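Local structure of putative acetyltransferase Sthe_0691 (Sphaerobacter thermophilus, 3SHP) at residues 15-18 and 22-25; 33-38 and 57-62; 77-80 and 85-88. The protein probably transfers an acetyl group from acetyl-CoA to an acceptor not yet identified. All coordinates share one frame; numbering follows the deposited sequence.

Interaction 1: 15-18 and 22-25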
loop_
_atom_site.group_PDB
_atom_site.type_symbol
_atom_site.label_atom_id
_atom_site.label_comp_id
_atom_site.label_asym_id
_atom_site.label_seq_id
_atom_site.Cartn_x
_atom_site.Cartn_y
_atom_site.Cartn_z
ATOM N N TYR A 15 33.692 16.664 -5.328
ATOM C CA TYR A 15 33.609 17.837 -4.496
ATOM C C TYR A 15 32.224 17.981 -3.943
ATOM O O TYR A 15 31.277 17.408 -4.484
ATOM C CB TYR A 15 34.060 19.102 -5.219
ATOM C CG TYR A 15 33.223 19.569 -6.375
ATOM C CD1 TYR A 15 32.236 20.552 -6.211
ATOM C CD2 TYR A 15 33.466 19.089 -7.653
ATOM C CE1 TYR A 15 31.487 21.006 -7.288
ATOM C CE2 TYR A 15 32.736 19.537 -8.727
ATOM C CZ TYR A 15 31.745 20.494 -8.541
ATOM O OH TYR A 15 31.034 20.916 -9.660
ATOM N N LEU A 16 32.140 18.709 -2.834
ATOM C CA LEU A 16 30.904 18.962 -2.133
ATOM C C LEU A 16 30.576 20.427 -2.254
ATOM O O LEU A 16 31.455 21.296 -2.133
ATOM C CB LEU A 16 31.024 18.568 -0.649
ATOM C CG LEU A 16 30.841 17.082 -0.278
ATOM C CD1 LEU A 16 31.529 16.130 -1.217
ATOM C CD2 LEU A 16 31.370 16.844 1.115
ATOM N N ARG A 17 29.298 20.694 -2.494
ATOM C CA ARG A 17 28.789 22.054 -2.577
ATOM C C ARG A 17 27.323 21.967 -2.161
ATOM O O ARG A 17 26.769 20.895 -2.127
ATOM C CB ARG A 17 28.895 22.573 -4.015
ATOM C CG ARG A 17 28.229 21.646 -5.100
ATOM C CD ARG A 17 27.729 22.470 -6.296
ATOM N NE ARG A 17 27.163 21.635 -7.353
ATOM C CZ ARG A 17 25.904 21.182 -7.399
ATOM N NH1 ARG A 17 25.023 21.480 -6.432
ATOM N NH2 ARG A 17 25.524 20.417 -8.431
ATOM N N ALA A 18 26.710 23.099 -1.858
ATOM C CA ALA A 18 25.299 23.143 -1.498
ATOM C C ALA A 18 24.461 22.470 -2.581
ATOM O O ALA A 18 24.625 22.750 -3.770
ATOM C CB ALA A 18 24.841 24.602 -1.261
ATOM N N ASP A 22 17.701 22.027 -8.667
ATOM C CA ASP A 22 18.095 21.314 -9.869
ATOM C C ASP A 22 18.625 19.893 -9.570
ATOM O O ASP A 22 18.186 18.911 -10.181
ATOM C CB ASP A 22 19.189 22.117 -10.557
ATOM C CG ASP A 22 19.169 21.958 -12.028
ATOM O OD1 ASP A 22 18.176 22.443 -12.645
ATOM O OD2 ASP A 22 20.149 21.371 -12.571
ATOM N N ASP A 23 19.552 19.786 -8.625
ATOM C CA ASP A 23 20.025 18.474 -8.187
ATOM C C ASP A 23 18.893 17.543 -7.734
ATOM O O ASP A 23 18.818 16.378 -8.156
ATOM C CB ASP A 23 21.020 18.619 -7.042
ATOM C CG ASP A 23 22.216 19.499 -7.404
ATOM O OD1 ASP A 23 22.633 19.519 -8.587
ATOM O OD2 ASP A 23 22.754 20.149 -6.493
ATOM N N LYS A 24 18.037 18.071 -6.854
ATOM C CA LYS A 24 16.962 17.304 -6.253
ATOM C C LYS A 24 16.016 16.782 -7.316
ATOM O O LYS A 24 15.595 15.617 -7.267
ATOM C CB LYS A 24 16.224 18.134 -5.178
ATOM C CG LYS A 24 17.155 18.496 -4.005
ATOM C CD LYS A 24 16.445 19.000 -2.783
ATOM C CE LYS A 24 16.254 20.485 -2.787
ATOM N NZ LYS A 24 15.588 20.890 -1.496
ATOM N N HIS A 25 15.719 17.634 -8.292
ATOM C CA HIS A 25 14.816 17.264 -9.351
ATOM C C HIS A 25 15.414 16.116 -10.184
ATOM O O HIS A 25 14.775 15.063 -10.340
ATOM C CB HIS A 25 14.451 18.473 -10.224
ATOM C CG HIS A 25 13.537 18.136 -11.359
ATOM N ND1 HIS A 25 12.166 18.079 -11.220
ATOM C CD2 HIS A 25 13.799 17.828 -12.654
ATOM C CE1 HIS A 25 11.621 17.760 -12.381
ATOM N NE2 HIS A 25 12.591 17.595 -13.266
#
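Asp23 OD2 is gripped by two donors, Arg17 NH1 and the backbone N of Val20. The bond from Arg17 NH1 to Asp23 OD2 is short, 2.6 Å, and uses the syn lone pair of the oxygen. Beside it Arg17 NH2 reaches Asp23 OD1 at 3.0 Å in a nearly straight bond, 176° at the hydrogen. This is an end-on, two-pronged salt bridge, with one nitrogen for each carboxylate oxygen. The guanidinium and carboxylate planes are 27° apart, and both oxygens lie close to the guanidinium plane. Arg17 CG sits between the backbone N and the carbonyl carbon (chi1 53°), and the chain then runs extended to NE, which carries the charged end toward helix 21-26. A second bond of Arg17 NH1, 3.0 Å to Ala18 O, fixes the guanidinium against its own strand. Ala63 of strand 58-66 and Val72 of strand 72-80 touch both Arg17 and Asp23. A methionine in place of Arg17 would probably leave the buried carboxylate of Asp23 without its countercharge and loosen the tie between strand and helix. The paired charges tie the end of strand 14-18 to the helix that follows it, and the arginine is likely to keep Asp23 ionised despite its burial.

Interaction 2: 33-38 and 57-62. With SRT (S,R meso-tartaric acid), chain C.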
loop_
_atom_site.group_PDB
_atom_site.type_symbol
_atom_site.label_atom_id
_atom_site.label_comp_id
_atom_site.label_asym_id
_atom_site.label_seq_id
_atom_site.Cartn_x
_atom_site.Cartn_y
_atom_site.Cartn_z
ATOM N N SER A 33 13.491 13.814 -1.209
ATOM C CA SER A 33 13.569 15.163 -0.688
ATOM C C SER A 33 12.842 15.355 0.629
ATOM O O SER A 33 13.061 16.369 1.303
ATOM C CB SER A 33 12.940 16.105 -1.688
ATOM O OG SER A 33 13.885 16.365 -2.693
ATOM N N ARG A 34 11.974 14.415 0.991
ATOM C CA ARG A 34 11.185 14.595 2.193
ATOM C C ARG A 34 12.090 14.454 3.411
ATOM O O ARG A 34 13.131 13.785 3.353
ATOM C CB ARG A 34 10.012 13.614 2.235
ATOM C CG ARG A 34 9.123 13.628 0.973
ATOM C CD ARG A 34 8.140 12.447 1.033
ATOM N NE ARG A 34 8.869 11.174 1.143
ATOM C CZ ARG A 34 8.312 9.981 1.304
ATOM N NH1 ARG A 34 6.996 9.863 1.383
ATOM N NH2 ARG A 34 9.080 8.903 1.401
ATOM N N PHE A 35 11.724 15.144 4.487
ATOM C CA PHE A 35 12.571 15.144 5.670
ATOM C C PHE A 35 12.428 13.869 6.475
ATOM O O PHE A 35 11.318 13.383 6.683
ATOM C CB PHE A 35 12.327 16.377 6.539
ATOM C CG PHE A 35 13.023 17.606 6.015
ATOM C CD1 PHE A 35 14.358 17.868 6.353
ATOM C CD2 PHE A 35 12.363 18.469 5.131
ATOM C CE1 PHE A 35 15.036 18.997 5.860
ATOM C CE2 PHE A 35 13.031 19.592 4.621
ATOM C CZ PHE A 35 14.380 19.857 4.993
ATOM N N PRO A 36 13.564 13.316 6.912
ATOM C CA PRO A 36 13.522 12.235 7.900
ATOM C C PRO A 36 13.398 12.864 9.298
ATOM O O PRO A 36 13.411 14.105 9.413
ATOM C CB PRO A 36 14.891 11.557 7.721
ATOM C CG PRO A 36 15.802 12.708 7.354
ATOM C CD PRO A 36 14.939 13.724 6.583
ATOM N N VAL A 37 13.282 12.051 10.349
ATOM C CA VAL A 37 13.196 12.644 11.708
ATOM C C VAL A 37 14.509 13.292 12.155
ATOM O O VAL A 37 14.498 14.290 12.871
ATOM C CB VAL A 37 12.644 11.681 12.798
ATOM C CG1 VAL A 37 11.200 11.289 12.462
ATOM C CG2 VAL A 37 13.514 10.409 12.950
ATOM N N ASN A 38 15.628 12.738 11.706
ATOM C CA ASN A 38 16.933 13.299 12.030
ATOM C C ASN A 38 17.906 12.835 10.950
ATOM O O ASN A 38 17.505 12.074 10.053
ATOM C CB ASN A 38 17.375 12.823 13.425
ATOM C CG ASN A 38 17.267 11.323 13.572
ATOM O OD1 ASN A 38 17.761 10.547 12.726
ATOM N ND2 ASN A 38 16.596 10.894 14.629
ATOM N N ALA A 57 17.021 24.177 15.224
ATOM C CA ALA A 57 17.705 23.175 14.417
ATOM C C ALA A 57 17.917 23.698 12.985
ATOM O O ALA A 57 17.070 24.432 12.443
ATOM C CB ALA A 57 16.915 21.890 14.414
ATOM N N ARG A 58 19.053 23.350 12.386
ATOM C CA ARG A 58 19.346 23.781 11.022
ATOM C C ARG A 58 19.747 22.568 10.178
ATOM O O ARG A 58 20.685 21.862 10.520
ATOM C CB ARG A 58 20.425 24.887 10.985
ATOM C CG ARG A 58 19.989 26.266 11.586
ATOM C CD ARG A 58 18.793 26.898 10.802
ATOM N NE ARG A 58 18.332 28.183 11.344
ATOM C CZ ARG A 58 17.237 28.356 12.104
ATOM N NH1 ARG A 58 16.442 27.328 12.452
ATOM N NH2 ARG A 58 16.929 29.578 12.527
ATOM N N TRP A 59 19.011 22.337 9.097
ATOM C CA TRP A 59 19.273 21.229 8.195
ATOM C C TRP A 59 19.924 21.723 6.925
ATOM O O TRP A 59 19.592 22.800 6.399
ATOM C CB TRP A 59 17.991 20.514 7.804
ATOM C CG TRP A 59 17.283 19.801 8.905
ATOM C CD1 TRP A 59 16.585 20.367 9.954
ATOM C CD2 TRP A 59 17.123 18.389 9.034
ATOM N NE1 TRP A 59 16.027 19.379 10.732
ATOM C CE2 TRP A 59 16.335 18.159 10.184
ATOM C CE3 TRP A 59 17.582 17.296 8.303
ATOM C CZ2 TRP A 59 15.999 16.877 10.608
ATOM C CZ3 TRP A 59 17.247 16.024 8.723
ATOM C CH2 TRP A 59 16.459 15.825 9.862
ATOM N N HIS A 60 20.848 20.927 6.415
ATOM C CA HIS A 60 21.541 21.293 5.191
ATOM C C HIS A 60 21.724 20.092 4.314
ATOM O O HIS A 60 21.697 18.942 4.788
ATOM C CB HIS A 60 22.876 21.958 5.522
ATOM C CG HIS A 60 22.712 23.240 6.277
ATOM N ND1 HIS A 60 22.313 24.413 5.670
ATOM C CD2 HIS A 60 22.833 23.521 7.603
ATOM C CE1 HIS A 60 22.219 25.370 6.584
ATOM N NE2 HIS A 60 22.533 24.854 7.766
ATOM N N LEU A 61 21.885 20.368 3.032
ATOM C CA LEU A 61 22.152 19.337 2.060
ATOM C C LEU A 61 23.340 19.717 1.202
ATOM O O LEU A 61 23.341 20.794 0.608
ATOM C CB LEU A 61 20.948 19.207 1.153
ATOM C CG LEU A 61 19.896 18.209 1.546
ATOM C CD1 LEU A 61 18.738 18.347 0.521
ATOM C CD2 LEU A 61 20.490 16.814 1.558
ATOM N N LEU A 62 24.328 18.827 1.133
ATOM C CA LEU A 62 25.456 18.996 0.262
ATOM C C LEU A 62 25.357 17.971 -0.862
ATOM O O LEU A 62 25.093 16.788 -0.603
ATOM C CB LEU A 62 26.764 18.801 1.034
ATOM C CG LEU A 62 27.070 19.769 2.192
ATOM C CD1 LEU A 62 28.396 19.418 2.830
ATOM C CD2 LEU A 62 27.089 21.235 1.709
HETATM O O1 SRT C . 14.601 24.016 8.013
HETATM O O11 SRT C . 16.765 24.233 8.073
HETATM C C1 SRT C . 15.717 23.895 7.457
HETATM C C2 SRT C . 15.759 23.320 6.037
HETATM O O2 SRT C . 17.061 22.824 5.675
HETATM C C3 SRT C . 15.392 24.317 4.933
HETATM O O3 SRT C . 14.714 25.455 5.471
HETATM C C4 SRT C . 14.576 23.656 3.837
HETATM O O4 SRT C . 13.425 23.206 4.083
HETATM O O41 SRT C . 15.075 23.585 2.689
#
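Trp59 carries most of this contact, with Phe35 second and Asn38 next. The edge of the Phe35 ring points at one face of the Trp59 indole, a T-shaped stack with planes at 81°. The centroids of the Phe35 ring and the Trp59 five-membered ring are 5.2 Å apart. Phe35 CD1 lies over the indole toward its rim, 3.8 Å from Trp59 CE3, and Phe35 CE1 is as close to Trp59 CD2. Trp59 CG lies beside its backbone N (chi1 -66°), which swings the indole toward the loop, and the two aromatic side chains run past one another, heading opposite ways. The far end of the indole reaches the loop backbone. Trp59 CH2 comes within 3.4 Å of Asn38 CA, and Val37 O lies at the indole edge near Trp59 CZ2. Pro36 CG meets Trp59 CZ3 at 3.9 Å. The contact thus lays the loop after helix 21-26 against strand 58-66 of the central sheet, in a fold consistent with the GNAT acetyltransferases. Phe35, Arg58 and Trp59 line the pocket that holds meso-tartaric acid. The backbone of Trp59 binds this ligand twice. Trp59 N donates to SRT O11 at 3.1 Å, and SRT O2 donates to Trp59 O at 2.6 Å. Phe35 CZ lies 3.6 Å from SRT O4. Asp97 of a second subunit also hydrogen-bonds the ligand, and Pro93 of that subunit packs on Ser33.

Interaction 3: 77-80 and 85-88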
loop_
_atom_site.group_PDB
_atom_site.type_symbol
_atom_site.label_atom_id
_atom_site.label_comp_id
_atom_site.label_asym_id
_atom_site.label_seq_id
_atom_site.Cartn_x
_atom_site.Cartn_y
_atom_site.Cartn_z
ATOM N N ARG A 77 23.381 14.541 3.950
ATOM C CA ARG A 77 22.393 15.271 4.733
ATOM C C ARG A 77 22.907 15.588 6.131
ATOM O O ARG A 77 23.319 14.702 6.870
ATOM C CB ARG A 77 21.069 14.523 4.813
ATOM C CG ARG A 77 19.988 15.435 5.358
ATOM C CD ARG A 77 18.637 14.749 5.513
ATOM N NE ARG A 77 18.010 14.374 4.253
ATOM C CZ ARG A 77 17.239 15.179 3.517
ATOM N NH1 ARG A 77 17.010 16.449 3.892
ATOM N NH2 ARG A 77 16.686 14.707 2.395
ATOM N N ILE A 78 22.897 16.863 6.486
ATOM C CA ILE A 78 23.423 17.263 7.758
ATOM C C ILE A 78 22.340 17.936 8.602
ATOM O O ILE A 78 21.581 18.773 8.094
ATOM C CB ILE A 78 24.598 18.262 7.588
ATOM C CG1 ILE A 78 25.691 17.680 6.669
ATOM C CG2 ILE A 78 25.170 18.632 8.955
ATOM C CD1 ILE A 78 26.687 18.742 6.167
ATOM N N GLU A 79 22.301 17.599 9.894
ATOM C CA GLU A 79 21.373 18.246 10.827
ATOM C C GLU A 79 22.158 18.834 12.005
ATOM O O GLU A 79 22.823 18.099 12.739
ATOM C CB GLU A 79 20.293 17.238 11.286
ATOM C CG GLU A 79 19.430 17.710 12.443
ATOM C CD GLU A 79 18.877 16.576 13.320
ATOM O OE1 GLU A 79 19.344 15.407 13.225
ATOM O OE2 GLU A 79 17.968 16.879 14.125
ATOM N N PHE A 80 22.127 20.152 12.155
ATOM C CA PHE A 80 22.781 20.784 13.298
ATOM C C PHE A 80 21.794 20.944 14.435
ATOM O O PHE A 80 20.619 21.282 14.213
ATOM C CB PHE A 80 23.367 22.173 12.973
ATOM C CG PHE A 80 24.539 22.140 12.035
ATOM C CD1 PHE A 80 24.416 22.634 10.738
ATOM C CD2 PHE A 80 25.762 21.614 12.437
ATOM C CE1 PHE A 80 25.481 22.600 9.854
ATOM C CE2 PHE A 80 26.853 21.572 11.546
ATOM C CZ PHE A 80 26.707 22.065 10.254
ATOM N N ALA A 85 26.395 18.001 15.339
ATOM C CA ALA A 85 26.175 17.817 13.919
ATOM C C ALA A 85 25.973 16.334 13.672
ATOM O O ALA A 85 26.775 15.518 14.131
ATOM C CB ALA A 85 27.354 18.310 13.134
ATOM N N SER A 86 24.887 15.999 12.977
ATOM C CA SER A 86 24.543 14.633 12.637
ATOM C C SER A 86 24.415 14.543 11.123
ATOM O O SER A 86 23.905 15.463 10.486
ATOM C CB SER A 86 23.226 14.243 13.312
ATOM O OG SER A 86 23.319 14.429 14.715
ATOM N N LEU A 87 24.870 13.442 10.544
ATOM C CA LEU A 87 24.857 13.298 9.092
ATOM C C LEU A 87 24.789 11.874 8.583
ATOM O O LEU A 87 25.184 10.922 9.263
ATOM C CB LEU A 87 26.062 13.968 8.457
ATOM C CG LEU A 87 27.438 13.586 8.949
ATOM C CD1 LEU A 87 28.393 13.576 7.771
ATOM C CD2 LEU A 87 27.897 14.586 10.029
ATOM N N ARG A 88 24.283 11.759 7.372
ATOM C CA ARG A 88 24.185 10.492 6.682
ATOM C C ARG A 88 24.357 10.768 5.193
ATOM O O ARG A 88 24.192 11.905 4.742
ATOM C CB ARG A 88 22.836 9.802 6.995
ATOM C CG ARG A 88 21.568 10.325 6.280
ATOM C CD ARG A 88 20.391 9.258 6.301
ATOM N NE ARG A 88 20.005 8.899 7.674
ATOM C CZ ARG A 88 19.126 9.574 8.421
ATOM N NH1 ARG A 88 18.880 9.192 9.677
ATOM N NH2 ARG A 88 18.490 10.637 7.922
HETATM O O HOH W 1 18.164 11.494 5.028
HETATM O O HOH W 2 22.588 17.187 15.456
#
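Strands 72-80 and 84-91 form an antiparallel beta hairpin in the central sheet, and this contact is the part of it nearest the turn. Two hydrogen-bonded pairs hold it. In the first, Arg77 N donates to Arg88 O at 2.9 Å and Arg88 N returns a bond to Arg77 O. In the second, Glu79 N meets Ser86 O at 2.7 Å, and Ser86 N donates to Glu79 O. Ile78 with Leu87 and Phe80 with Ala85 are the non-hydrogen-bonded pairs, and their side chains share one face of the sheet. There Ile78 and Leu87 lie side by side, with Ile78 CG1 4.1 Å from Leu87 CB. Ala85 CB touches the Phe80 ring, 3.7 Å from CE2, while Ile78 CG2 sits over one face of that ring toward its rim. Helix 98-116 covers this apolar face through Val109, Trp112 and Leu113. Arg77, Glu79, Ser86 and Arg88 occupy the other face. Glu79 CG is anti to the backbone N (chi1 169°) and the chain is extended, which carries the carboxylate out to a salt bridge with Arg149 of a third subunit. Arg88 bonds Glu125 and the carbonyl of Asn38. One water accepts from Arg88 NH2 at 3.0 Å, in the guanidinium plane, and weakly from Arg77 NE. A second water donates to both Glu79 O and Ser86 OG, at 2.9 Å from each of these two oxygens.

The three contacts follow one another along the chain and reach the same sheet. Interactions 2 and 3 are closest, their centres about 7 Å apart. Strands 58-66 and 72-80 are neighbours, joined where Arg58 O lies 2.8 Å from Phe80 N. The loop 33-38 meets the hairpin too, with Asn38 O 2.8 Å from Arg88 NH2. Interaction 1 borders interaction 2 through packing, Lys24 CD being 3.7 Å from Ser33 OG, but does not touch interaction 3. The tartrate belongs to interaction 2. The side chains of Arg77 and Ala18 lie about 7 Å and about 11 Å from it. Interactions 2 and 3 both touch a third subunit.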